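Local coordinates for protein orotidine 5'-phosphate decarboxylase (PDB 4LUI) that probably catalyses the decarboxylation of orotidine 5'-monophosphate to UMP, the last step of de novo UMP synthesis, as a homodimeric TIM barrel, at residues B[81-86]-B[106-111]; B[102-107]-B[129-134]; B[186-191]-B[208-213]. All blocks are in the same frame, centred on the assembly; numbering follows the deposited sequence.

Contact 1. Residues B[81-86]-B[106-111]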
ATOM      1  N   LYS B  81      -4.029   1.773  -1.118  1.00 10.92           N
ATOM      2  CA  LYS B  81      -2.981   2.284  -2.010  1.00 12.99           C
ATOM      3  C   LYS B  81      -2.267   1.156  -2.769  1.00 10.91           C
ATOM      4  O   LYS B  81      -1.031   1.128  -2.822  1.00 11.03           O
ATOM      5  CB  LYS B  81      -1.931   3.066  -1.199  1.00 13.20           C
ATOM      6  CG  LYS B  81      -2.461   4.322  -0.491  1.00 17.44           C
ATOM      7  CD  LYS B  81      -3.183   5.255  -1.450  1.00 15.38           C
ATOM      8  CE  LYS B  81      -3.270   6.686  -0.893  1.00 16.32           C
ATOM      9  NZ  LYS B  81      -4.090   6.751   0.357  1.00 13.58           N
ATOM     10  N   VAL B  82      -3.037   0.229  -3.330  1.00  9.99           N
ATOM     11  CA  VAL B  82      -2.483  -1.014  -3.866  1.00  9.49           C
ATOM     12  C   VAL B  82      -1.452  -0.690  -4.945  1.00 11.05           C
ATOM     13  O   VAL B  82      -1.717   0.114  -5.844  1.00 12.22           O
ATOM     14  CB  VAL B  82      -3.583  -1.914  -4.463  1.00 11.91           C
ATOM     15  CG1 VAL B  82      -3.003  -3.253  -4.843  1.00 16.77           C
ATOM     16  CG2 VAL B  82      -4.726  -2.104  -3.453  1.00 15.61           C
ATOM     17  N   ALA B  83      -0.275  -1.289  -4.833  1.00 12.88           N
ATOM     18  CA  ALA B  83       0.852  -0.847  -5.629  1.00 14.13           C
ATOM     19  C   ALA B  83       1.844  -1.975  -5.860  1.00 10.70           C
ATOM     20  O   ALA B  83       3.041  -1.806  -5.646  1.00 13.64           O
ATOM     21  CB  ALA B  83       1.538   0.345  -4.940  1.00 13.18           C
ATOM     22  N   ASP B  84       1.341  -3.125  -6.308  1.00 11.05           N
ATOM     23  CA  ASP B  84       2.191  -4.280  -6.584  1.00 13.36           C
ATOM     24  C   ASP B  84       2.020  -4.802  -8.017  1.00 13.19           C
ATOM     25  O   ASP B  84       1.351  -4.180  -8.839  1.00 14.29           O
ATOM     26  CB  ASP B  84       1.931  -5.391  -5.548  1.00 15.04           C
ATOM     27  CG  ASP B  84       3.197  -6.102  -5.115  1.00 19.51           C
ATOM     28  OD1 ASP B  84       3.931  -6.599  -6.001  1.00 18.21           O
ATOM     29  OD2 ASP B  84       3.460  -6.148  -3.887  1.00 15.84           O
ATOM     30  N   ILE B  85       2.657  -5.931  -8.307  1.00 14.53           N
ATOM     31  CA  ILE B  85       2.538  -6.575  -9.612  1.00 14.20           C
ATOM     32  C   ILE B  85       1.135  -7.157  -9.759  1.00 14.87           C
ATOM     33  O   ILE B  85       0.441  -7.351  -8.768  1.00 13.41           O
ATOM     34  CB  ILE B  85       3.583  -7.692  -9.781  1.00 16.16           C
ATOM     35  CG1 ILE B  85       3.331  -8.848  -8.799  1.00 17.61           C
ATOM     36  CG2 ILE B  85       4.987  -7.118  -9.639  1.00 18.34           C
ATOM     37  CD1 ILE B  85       4.335  -9.972  -8.940  1.00 22.98           C
ATOM     38  N   PRO B  86       0.713  -7.443 -10.999  1.00 15.38           N
ATOM     39  CA  PRO B  86      -0.655  -7.947 -11.173  1.00 16.58           C
ATOM     40  C   PRO B  86      -1.053  -9.122 -10.270  1.00 16.73           C
ATOM     41  O   PRO B  86      -2.120  -9.044  -9.662  1.00 16.56           O
ATOM     42  CB  PRO B  86      -0.688  -8.345 -12.650  1.00 17.71           C
ATOM     43  CG  PRO B  86       0.196  -7.309 -13.285  1.00 15.59           C
ATOM     44  CD  PRO B  86       1.324  -7.071 -12.293  1.00 14.71           C
ATOM     45  N   HIS B 106      -3.042   2.551  -6.615  1.00 12.00           N
ATOM     46  CA  HIS B 106      -2.177   3.483  -7.340  1.00 11.39           C
ATOM     47  C   HIS B 106      -2.191   3.159  -8.816  1.00 14.66           C
ATOM     48  O   HIS B 106      -2.220   1.991  -9.201  1.00 16.05           O
ATOM     49  CB  HIS B 106      -0.727   3.416  -6.833  1.00 12.20           C
ATOM     50  CG  HIS B 106      -0.451   4.318  -5.667  1.00 12.46           C
ATOM     51  ND1 HIS B 106      -0.477   5.692  -5.769  1.00 14.63           N
ATOM     52  CD2 HIS B 106      -0.125   4.042  -4.382  1.00 10.36           C
ATOM     53  CE1 HIS B 106      -0.179   6.227  -4.597  1.00 11.04           C
ATOM     54  NE2 HIS B 106       0.021   5.247  -3.734  1.00 13.63           N
ATOM     55  N   GLY B 107      -2.202   4.194  -9.646  1.00 12.28           N
ATOM     56  CA  GLY B 107      -2.029   4.008 -11.073  1.00 13.82           C
ATOM     57  C   GLY B 107      -0.561   4.014 -11.477  1.00 14.77           C
ATOM     58  O   GLY B 107      -0.226   3.573 -12.588  1.00 14.39           O
ATOM     59  N   PHE B 108       0.324   4.517 -10.607  1.00 15.09           N
ATOM     60  CA  PHE B 108       1.726   4.679 -11.027  1.00 16.83           C
ATOM     61  C   PHE B 108       2.441   3.371 -11.354  1.00 16.73           C
ATOM     62  O   PHE B 108       3.417   3.370 -12.103  1.00 17.53           O
ATOM     63  CB  PHE B 108       2.556   5.612 -10.100  1.00 18.16           C
ATOM     64  CG  PHE B 108       3.000   4.997  -8.795  1.00 20.72           C
ATOM     65  CD1 PHE B 108       2.373   5.337  -7.606  1.00 19.11           C
ATOM     66  CD2 PHE B 108       4.097   4.139  -8.739  1.00 23.45           C
ATOM     67  CE1 PHE B 108       2.821   4.803  -6.376  1.00 14.41           C
ATOM     68  CE2 PHE B 108       4.522   3.594  -7.522  1.00 24.79           C
ATOM     69  CZ  PHE B 108       3.872   3.925  -6.349  1.00 15.12           C
ATOM     70  N   VAL B 109       1.927   2.258 -10.834  1.00 13.72           N
ATOM     71  CA  VAL B 109       2.526   0.956 -11.101  1.00 17.89           C
ATOM     72  C   VAL B 109       2.092   0.369 -12.450  1.00 17.54           C
ATOM     73  O   VAL B 109       2.574  -0.682 -12.862  1.00 19.10           O
ATOM     74  CB  VAL B 109       2.330  -0.046  -9.919  1.00 18.88           C
ATOM     75  CG1 VAL B 109       2.989   0.493  -8.659  1.00 16.61           C
ATOM     76  CG2 VAL B 109       0.863  -0.279  -9.643  1.00 20.59           C
ATOM     77  N   GLY B 110       1.200   1.066 -13.154  1.00 16.18           N
ATOM     78  CA  GLY B 110       0.919   0.711 -14.536  1.00 15.59           C
ATOM     79  C   GLY B 110      -0.455   0.118 -14.760  1.00 16.72           C
ATOM     80  O   GLY B 110      -1.152  -0.258 -13.820  1.00 17.47           O
ATOM     81  N   GLU B 111      -0.828   0.012 -16.027  1.00 18.68           N
ATOM     82  CA  GLU B 111      -2.157  -0.453 -16.401  1.00 20.05           C
ATOM     83  C   GLU B 111      -2.483  -1.863 -15.952  1.00 17.82           C
ATOM     84  O   GLU B 111      -3.591  -2.126 -15.502  1.00 19.39           O
ATOM     85  CB  GLU B 111      -2.309  -0.424 -17.922  1.00 23.22           C
ATOM     86  CG  GLU B 111      -2.739   0.895 -18.480  1.00 24.03           C
ATOM     87  CD  GLU B 111      -3.090   0.794 -19.949  1.00 23.51           C
ATOM     88  OE1 GLU B 111      -3.507  -0.294 -20.391  1.00 28.73           O
ATOM     89  OE2 GLU B 111      -2.949   1.805 -20.652  1.00 32.90           O
TER
HETATM   90  O   HOH W   1      -1.945  -0.753  -8.503  1.00 24.89           O
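H106 presents the CD2 edge of its imidazole to the carbonyl oxygen of K81, with K81 O 3.4 Å from H106 CD2 and close to the ring plane. K81 CB stands 3.8 Å from H106 CD2, and CB and CD of the lysine lie against CD2 and NE2 of the ring while NZ turns to D79. Next along the chain, H106 N donates to V82 O, 2.9 Å apart with an N-H...O angle of 162°, the last rung between strands 75-82 and 102-106. A water donates both to V82 O and to H106 O and fills the fork where the two chains diverge. Beyond it the small A83 lets V109 come close, A83 CB lying 4.0 Å from V109 CG1, and V109 CG2 rests against D84 O. F108 CE1 sits 3.3 Å above the centre of the H106 ring, and the type I turn from G107 to G110 holds F108 and V109 in place. H106 CG lies beside its own backbone N (chi1 -87°), which swings the ring toward K81, and NE2 is hydrogen-bonded to A83 O of the second subunit. A leucine in place of H106 would probably leave that A83 O without its donor and deprive F108 of the flat face it covers. K81, predicted to be the proton donor, has its NZ in salt bridges with D79 and with D84 of the second subunit. These links are consistent with a polar network of D79, K81 and D84 of the second subunit spanning the dimer interface.

Contact 2. Residues B[102-107]-B[129-134]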
ATOM      1  N   GLY B 102     -15.257  -1.297  -2.090  1.00 15.10           N
ATOM      2  CA  GLY B 102     -14.373  -0.682  -3.057  1.00 11.32           C
ATOM      3  C   GLY B 102     -12.964  -0.666  -2.513  1.00 12.05           C
ATOM      4  O   GLY B 102     -12.745  -0.818  -1.311  1.00 13.24           O
ATOM      5  N   ILE B 103     -12.005  -0.504  -3.415  1.00 12.63           N
ATOM      6  CA  ILE B 103     -10.604  -0.502  -3.033  1.00 13.56           C
ATOM      7  C   ILE B 103      -9.859   0.585  -3.809  1.00 11.94           C
ATOM      8  O   ILE B 103     -10.140   0.822  -4.995  1.00 14.41           O
ATOM      9  CB  ILE B 103      -9.990  -1.915  -3.251  1.00 11.71           C
ATOM     10  CG1 ILE B 103      -8.567  -1.996  -2.696  1.00 11.29           C
ATOM     11  CG2 ILE B 103     -10.052  -2.335  -4.724  1.00 14.15           C
ATOM     12  CD1 ILE B 103      -7.993  -3.413  -2.803  1.00 16.23           C
ATOM     13  N   ILE B 104      -8.934   1.263  -3.124  1.00 10.04           N
ATOM     14  CA  ILE B 104      -8.155   2.336  -3.728  1.00 10.60           C
ATOM     15  C   ILE B 104      -6.787   1.805  -4.151  1.00 11.50           C
ATOM     16  O   ILE B 104      -6.086   1.164  -3.356  1.00 10.76           O
ATOM     17  CB  ILE B 104      -8.020   3.543  -2.764  1.00 13.15           C
ATOM     18  CG1 ILE B 104      -9.395   4.197  -2.573  1.00 12.17           C
ATOM     19  CG2 ILE B 104      -7.009   4.551  -3.301  1.00 13.73           C
ATOM     20  CD1 ILE B 104      -9.454   5.206  -1.435  1.00 12.83           C
ATOM     21  N   VAL B 105      -6.440   2.057  -5.414  1.00 11.06           N
ATOM     22  CA  VAL B 105      -5.192   1.581  -6.007  1.00 11.76           C
ATOM     23  C   VAL B 105      -4.357   2.740  -6.564  1.00 13.60           C
ATOM     24  O   VAL B 105      -4.892   3.796  -6.917  1.00 14.74           O
ATOM     25  CB  VAL B 105      -5.464   0.563  -7.135  1.00 13.17           C
ATOM     26  CG1 VAL B 105      -6.436  -0.515  -6.636  1.00 13.78           C
ATOM     27  CG2 VAL B 105      -6.048   1.251  -8.369  1.00 17.72           C
ATOM     28  N   HIS B 106      -3.042   2.551  -6.615  1.00 12.00           N
ATOM     29  CA  HIS B 106      -2.177   3.483  -7.340  1.00 11.39           C
ATOM     30  C   HIS B 106      -2.191   3.159  -8.816  1.00 14.66           C
ATOM     31  O   HIS B 106      -2.220   1.991  -9.201  1.00 16.05           O
ATOM     32  CB  HIS B 106      -0.727   3.416  -6.833  1.00 12.20           C
ATOM     33  CG  HIS B 106      -0.451   4.318  -5.667  1.00 12.46           C
ATOM     34  ND1 HIS B 106      -0.477   5.692  -5.769  1.00 14.63           N
ATOM     35  CD2 HIS B 106      -0.125   4.042  -4.382  1.00 10.36           C
ATOM     36  CE1 HIS B 106      -0.179   6.227  -4.597  1.00 11.04           C
ATOM     37  NE2 HIS B 106       0.021   5.247  -3.734  1.00 13.63           N
ATOM     38  N   GLY B 107      -2.202   4.194  -9.646  1.00 12.28           N
ATOM     39  CA  GLY B 107      -2.029   4.008 -11.073  1.00 13.82           C
ATOM     40  C   GLY B 107      -0.561   4.014 -11.477  1.00 14.77           C
ATOM     41  O   GLY B 107      -0.226   3.573 -12.588  1.00 14.39           O
ATOM     42  N   ILE B 129     -10.860   2.375  -7.391  1.00 14.11           N
ATOM     43  CA  ILE B 129     -10.699   3.812  -7.331  1.00 14.47           C
ATOM     44  C   ILE B 129      -9.205   4.085  -7.480  1.00 11.15           C
ATOM     45  O   ILE B 129      -8.400   3.501  -6.765  1.00 13.52           O
ATOM     46  CB  ILE B 129     -11.193   4.326  -5.965  1.00 13.52           C
ATOM     47  CG1 ILE B 129     -12.706   4.075  -5.816  1.00 15.33           C
ATOM     48  CG2 ILE B 129     -10.838   5.785  -5.766  1.00 16.88           C
ATOM     49  CD1 ILE B 129     -13.188   4.027  -4.372  1.00 20.93           C
ATOM     50  N   MET B 130      -8.822   4.939  -8.419  1.00 14.12           N
ATOM     51  CA  MET B 130      -7.393   5.169  -8.658  1.00 11.96           C
ATOM     52  C   MET B 130      -6.909   6.485  -8.059  1.00 12.70           C
ATOM     53  O   MET B 130      -7.526   7.534  -8.276  1.00 13.73           O
ATOM     54  CB  MET B 130      -7.094   5.182 -10.165  1.00 11.60           C
ATOM     55  CG  MET B 130      -5.603   5.396 -10.461  1.00 10.45           C
ATOM     56  SD  MET B 130      -5.264   5.727 -12.203  1.00 16.80           S
ATOM     57  CE  MET B 130      -6.013   4.276 -12.918  1.00 18.81           C
ATOM     58  N   VAL B 131      -5.793   6.438  -7.332  1.00 11.81           N
ATOM     59  CA  VAL B 131      -5.130   7.669  -6.926  1.00 12.56           C
ATOM     60  C   VAL B 131      -4.449   8.275  -8.140  1.00 12.40           C
ATOM     61  O   VAL B 131      -3.555   7.657  -8.721  1.00 15.11           O
ATOM     62  CB  VAL B 131      -4.022   7.399  -5.905  1.00 13.07           C
ATOM     63  CG1 VAL B 131      -3.337   8.712  -5.527  1.00 17.58           C
ATOM     64  CG2 VAL B 131      -4.584   6.740  -4.673  1.00 16.02           C
ATOM     65  N   THR B 132      -4.849   9.483  -8.523  1.00 11.80           N
ATOM     66  CA  THR B 132      -4.197  10.146  -9.652  1.00 13.05           C
ATOM     67  C   THR B 132      -3.300  11.299  -9.218  1.00 15.05           C
ATOM     68  O   THR B 132      -2.475  11.776  -9.998  1.00 15.01           O
ATOM     69  CB  THR B 132      -5.200  10.705 -10.685  1.00 13.39           C
ATOM     70  OG1 THR B 132      -5.983  11.746 -10.083  1.00 15.31           O
ATOM     71  CG2 THR B 132      -6.118   9.593 -11.240  1.00 16.12           C
ATOM     72  N   GLU B 133      -3.465  11.760  -7.983  1.00 11.31           N
ATOM     73  CA  GLU B 133      -2.797  12.985  -7.547  1.00 12.14           C
ATOM     74  C   GLU B 133      -2.824  13.050  -6.019  1.00 13.12           C
ATOM     75  O   GLU B 133      -3.819  12.687  -5.408  1.00 14.11           O
ATOM     76  CB  GLU B 133      -3.518  14.186  -8.180  1.00 13.26           C
ATOM     77  CG  GLU B 133      -2.787  15.517  -8.110  1.00 16.38           C
ATOM     78  CD  GLU B 133      -3.259  16.499  -9.182  1.00 16.24           C
ATOM     79  OE1 GLU B 133      -3.767  16.046 -10.235  1.00 18.50           O
ATOM     80  OE2 GLU B 133      -3.106  17.724  -8.977  1.00 16.73           O
ATOM     81  N   MET B 134      -1.719  13.487  -5.420  1.00 12.59           N
ATOM     82  CA  MET B 134      -1.574  13.519  -3.971  1.00 13.24           C
ATOM     83  C   MET B 134      -1.063  14.888  -3.543  1.00 14.69           C
ATOM     84  O   MET B 134      -0.511  15.638  -4.359  1.00 19.41           O
ATOM     85  CB  MET B 134      -0.634  12.405  -3.505  1.00 15.72           C
ATOM     86  CG  MET B 134      -1.209  11.006  -3.753  1.00 14.19           C
ATOM     87  SD  MET B 134      -0.109   9.726  -3.130  1.00 13.97           S
ATOM     88  CE  MET B 134      -0.409   9.866  -1.364  1.00 13.58           C
TER
HETATM   89  O   HOH W   2      -0.980   6.522  -8.495  1.00 13.90           O
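I104 CG2 meets V131 CG2 at 3.5 Å because I104, with CG1 at chi1 -68°, has CG2 anti to its N, while V131 holds CG2 anti to its carbonyl carbon, beside the N; the two side chains cross at about a right angle. They belong to neighbouring parallel strands of the TIM barrel, joined through helix 111-124 as a beta-alpha-beta unit. The strand axes are inclined by 33°, and the backbones are laced in parallel fashion: I129 N gives to I103 O, V105 N to I129 O, and V131 N to V105 O. The last two bonds are 2.8 Å long and run almost in line with their carbonyls. I104 CG1 also packs on I129 CB at 3.8 Å. I104, I129 and V131, beta-branched and suited to extended backbone, share one face with H106. V105 and M130 point to the other face, where M130 touches M153 and A154 of helix 147-157. M130 CG and SD lie along G107, a place where any CB would run into the sulfur. At the last bridge pair, H106 with V131, the ring lies beside V131, pointing the same way. G107 N and V131 O stand 3.8 Å apart, too far for the next rung, and a water joins them, accepting from G107 N, donating to V131 O and lying 2.9 Å from H106 ND1 in the ring plane. M134 SD lies at the edge of the H106 ring, 3.8 Å from CE1.

Contact 3. Residues B[186-191]-B[208-213]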
ATOM      1  N   PRO B 186     -10.733  15.847  -0.427  1.00 13.39           N
ATOM      2  CA  PRO B 186     -11.068  16.393   0.897  1.00 15.22           C
ATOM      3  C   PRO B 186     -12.058  17.543   0.825  1.00 16.18           C
ATOM      4  O   PRO B 186     -11.947  18.401  -0.048  1.00 15.06           O
ATOM      5  CB  PRO B 186      -9.718  16.909   1.409  1.00 15.59           C
ATOM      6  CG  PRO B 186      -8.720  16.063   0.708  1.00 14.31           C
ATOM      7  CD  PRO B 186      -9.283  15.864  -0.677  1.00 15.01           C
ATOM      8  N   GLY B 187     -13.010  17.567   1.754  1.00 12.93           N
ATOM      9  CA  GLY B 187     -14.027  18.600   1.764  1.00 14.04           C
ATOM     10  C   GLY B 187     -13.724  19.681   2.780  1.00 16.81           C
ATOM     11  O   GLY B 187     -14.387  20.721   2.816  1.00 19.75           O
ATOM     12  N   VAL B 188     -12.719  19.427   3.610  1.00 15.05           N
ATOM     13  CA  VAL B 188     -12.295  20.397   4.604  1.00 13.95           C
ATOM     14  C   VAL B 188     -10.787  20.544   4.578  1.00 15.74           C
ATOM     15  O   VAL B 188     -10.079  19.644   4.122  1.00 18.65           O
ATOM     16  CB  VAL B 188     -12.754  20.005   6.034  1.00 18.87           C
ATOM     17  CG1 VAL B 188     -14.270  19.926   6.095  1.00 17.60           C
ATOM     18  CG2 VAL B 188     -12.122  18.690   6.466  1.00 24.81           C
ATOM     19  N   GLY B 189     -10.310  21.682   5.074  1.00 17.10           N
ATOM     20  CA  GLY B 189      -8.890  21.959   5.145  1.00 18.08           C
ATOM     21  C   GLY B 189      -8.254  21.360   6.385  1.00 18.88           C
ATOM     22  O   GLY B 189      -8.869  20.583   7.125  1.00 19.62           O
ATOM     23  N   ALA B 190      -7.004  21.733   6.613  1.00 16.71           N
ATOM     24  CA  ALA B 190      -6.225  21.164   7.708  1.00 22.52           C
ATOM     25  C   ALA B 190      -6.802  21.475   9.087  1.00 24.37           C
ATOM     26  O   ALA B 190      -6.496  20.783  10.056  1.00 27.41           O
ATOM     27  CB  ALA B 190      -4.787  21.644   7.623  1.00 23.45           C
ATOM     28  N   GLN B 191      -7.618  22.523   9.177  1.00 17.85           N
ATOM     29  CA  GLN B 191      -8.172  22.964  10.452  1.00 16.40           C
ATOM     30  C   GLN B 191      -9.584  22.428  10.654  1.00 16.96           C
ATOM     31  O   GLN B 191     -10.159  22.583  11.737  1.00 16.94           O
ATOM     32  CB  GLN B 191      -8.202  24.491  10.546  1.00 17.62           C
ATOM     33  CG  GLN B 191      -6.831  25.178  10.452  1.00 18.24           C
ATOM     34  CD  GLN B 191      -6.301  25.240   9.028  1.00 22.86           C
ATOM     35  OE1 GLN B 191      -7.068  25.246   8.062  1.00 22.63           O
ATOM     36  NE2 GLN B 191      -4.985  25.281   8.893  1.00 23.33           N
ATOM     37  N   VAL B 208     -16.872  14.033  -0.852  1.00 13.42           N
ATOM     38  CA  VAL B 208     -15.924  14.820  -0.076  1.00 14.49           C
ATOM     39  C   VAL B 208     -15.556  14.042   1.179  1.00 14.02           C
ATOM     40  O   VAL B 208     -16.407  13.401   1.804  1.00 16.68           O
ATOM     41  CB  VAL B 208     -16.449  16.229   0.302  1.00 19.97           C
ATOM     42  CG1 VAL B 208     -16.496  17.134  -0.927  1.00 21.12           C
ATOM     43  CG2 VAL B 208     -17.819  16.142   0.980  1.00 22.13           C
ATOM     44  N   ILE B 209     -14.278  14.096   1.523  1.00 12.12           N
ATOM     45  CA  ILE B 209     -13.756  13.366   2.677  1.00 13.36           C
ATOM     46  C   ILE B 209     -13.639  14.292   3.876  1.00 15.67           C
ATOM     47  O   ILE B 209     -13.124  15.404   3.770  1.00 14.77           O
ATOM     48  CB  ILE B 209     -12.355  12.822   2.408  1.00 14.24           C
ATOM     49  CG1 ILE B 209     -12.330  11.930   1.165  1.00 19.60           C
ATOM     50  CG2 ILE B 209     -11.838  12.043   3.616  1.00 15.11           C
ATOM     51  CD1 ILE B 209     -10.903  11.591   0.740  1.00 19.35           C
ATOM     52  N   VAL B 210     -14.096  13.813   5.024  1.00 11.99           N
ATOM     53  CA  VAL B 210     -13.831  14.465   6.306  1.00 13.73           C
ATOM     54  C   VAL B 210     -13.282  13.391   7.228  1.00 13.23           C
ATOM     55  O   VAL B 210     -13.764  12.255   7.219  1.00 15.39           O
ATOM     56  CB  VAL B 210     -15.107  15.091   6.900  1.00 12.62           C
ATOM     57  CG1 VAL B 210     -14.838  15.696   8.272  1.00 14.49           C
ATOM     58  CG2 VAL B 210     -15.669  16.150   5.946  1.00 13.33           C
ATOM     59  N   GLY B 211     -12.263  13.744   8.001  1.00 15.56           N
ATOM     60  CA  GLY B 211     -11.606  12.781   8.864  1.00 16.30           C
ATOM     61  C   GLY B 211     -11.596  13.196  10.323  1.00 15.47           C
ATOM     62  O   GLY B 211     -12.602  13.058  11.040  1.00 14.31           O
ATOM     63  N   ARG B 212     -10.460  13.729  10.765  1.00 15.44           N
ATOM     64  CA  ARG B 212     -10.223  13.985  12.187  1.00 15.04           C
ATOM     65  C   ARG B 212     -11.245  14.904  12.850  1.00 17.32           C
ATOM     66  O   ARG B 212     -11.504  14.776  14.039  1.00 17.73           O
ATOM     67  CB  ARG B 212      -8.798  14.513  12.436  1.00 20.05           C
ATOM     68  CG  ARG B 212      -8.432  15.738  11.622  1.00 21.50           C
ATOM     69  CD  ARG B 212      -6.989  16.173  11.887  1.00 25.80           C
ATOM     70  NE  ARG B 212      -6.801  16.538  13.290  1.00 32.69           N
ATOM     71  CZ  ARG B 212      -5.808  17.299  13.743  1.00 32.92           C
ATOM     72  NH1 ARG B 212      -4.900  17.781  12.905  1.00 33.78           N
ATOM     73  NH2 ARG B 212      -5.726  17.582  15.037  1.00 28.70           N
ATOM     74  N   ALA B 213     -11.829  15.823  12.083  1.00 15.42           N
ATOM     75  CA  ALA B 213     -12.795  16.759  12.650  1.00 19.77           C
ATOM     76  C   ALA B 213     -14.039  16.017  13.145  1.00 17.26           C
ATOM     77  O   ALA B 213     -14.757  16.503  14.014  1.00 20.52           O
ATOM     78  CB  ALA B 213     -13.159  17.845  11.634  1.00 19.72           C
TER
HETATM   79  O   HOH W   3      -5.140  18.356   9.916  1.00 36.82           O
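G187 N donates to I209 O over 3.0 Å, with a nearly straight N-H...O angle of 176°, and ties the end of strand 183-186 to strand 207-210 of the barrel. P186 and I209 form a parallel bridge just before it, I209 bonding to T185 and G187 on either side of P186, and the proline's missing N-H costs this rung nothing. This is the tight part of the contact. G187 CA presses against V208 CB at 3.7 Å, and a side chain at this glycine would collide with the valine. Beside it V188 CG1 touches V210 CG2 at 4.0 Å, the two valines crossing at about a right angle. V210 has CG1 anti to its N (chi1 177°), which leaves CG2 beside the N and facing V188, and Y227 of helix 220-230 packs on both valines, closing an apolar patch between barrel and helix.

The other end is loose. From G189 onward the chain bends away from the strand, and A190 and R212 are exposed. A190 O stays 4.4 Å from R212 NH1, and a water spans the distance, donating to A190 O at 2.8 Å and accepting from R212 NH1 at 3.1 Å. R212 NE is hydrogen-bonded to Q216, just after the helix.

Residues 186-191, G211 and R212 are predicted to bind substrate. Backbone N-H groups of a glycine-rich loop, the start of helix 212-215 and an arginine are consistent with the phosphate site of this family, where the exposed rim could perhaps adjust to an anion while its root stays fixed in the barrel.

Overall arrangement
Following the chain from the N terminus, strand 75-82 leads into 81-86, and contact 1 closes the loop made by helix 86-97 and strand 102-106. Contact 2 opens on that same strand, sharing H106 and G107 with contact 1, and closes around helix 111-124 on strand 127-131. The two loops therefore overlap and touch directly, for example where V82 packs on I103 and V105, tying three successive barrel strands together; both also reach the second subunit. Contact 3 follows in series, with no nesting; it closes the mainly non-regular stretch between 191 and 208, joins the adjacent strands 183-186 and 207-210, and lies on the opposite side of the chain's centre from contact 1, about 26 Å between centres.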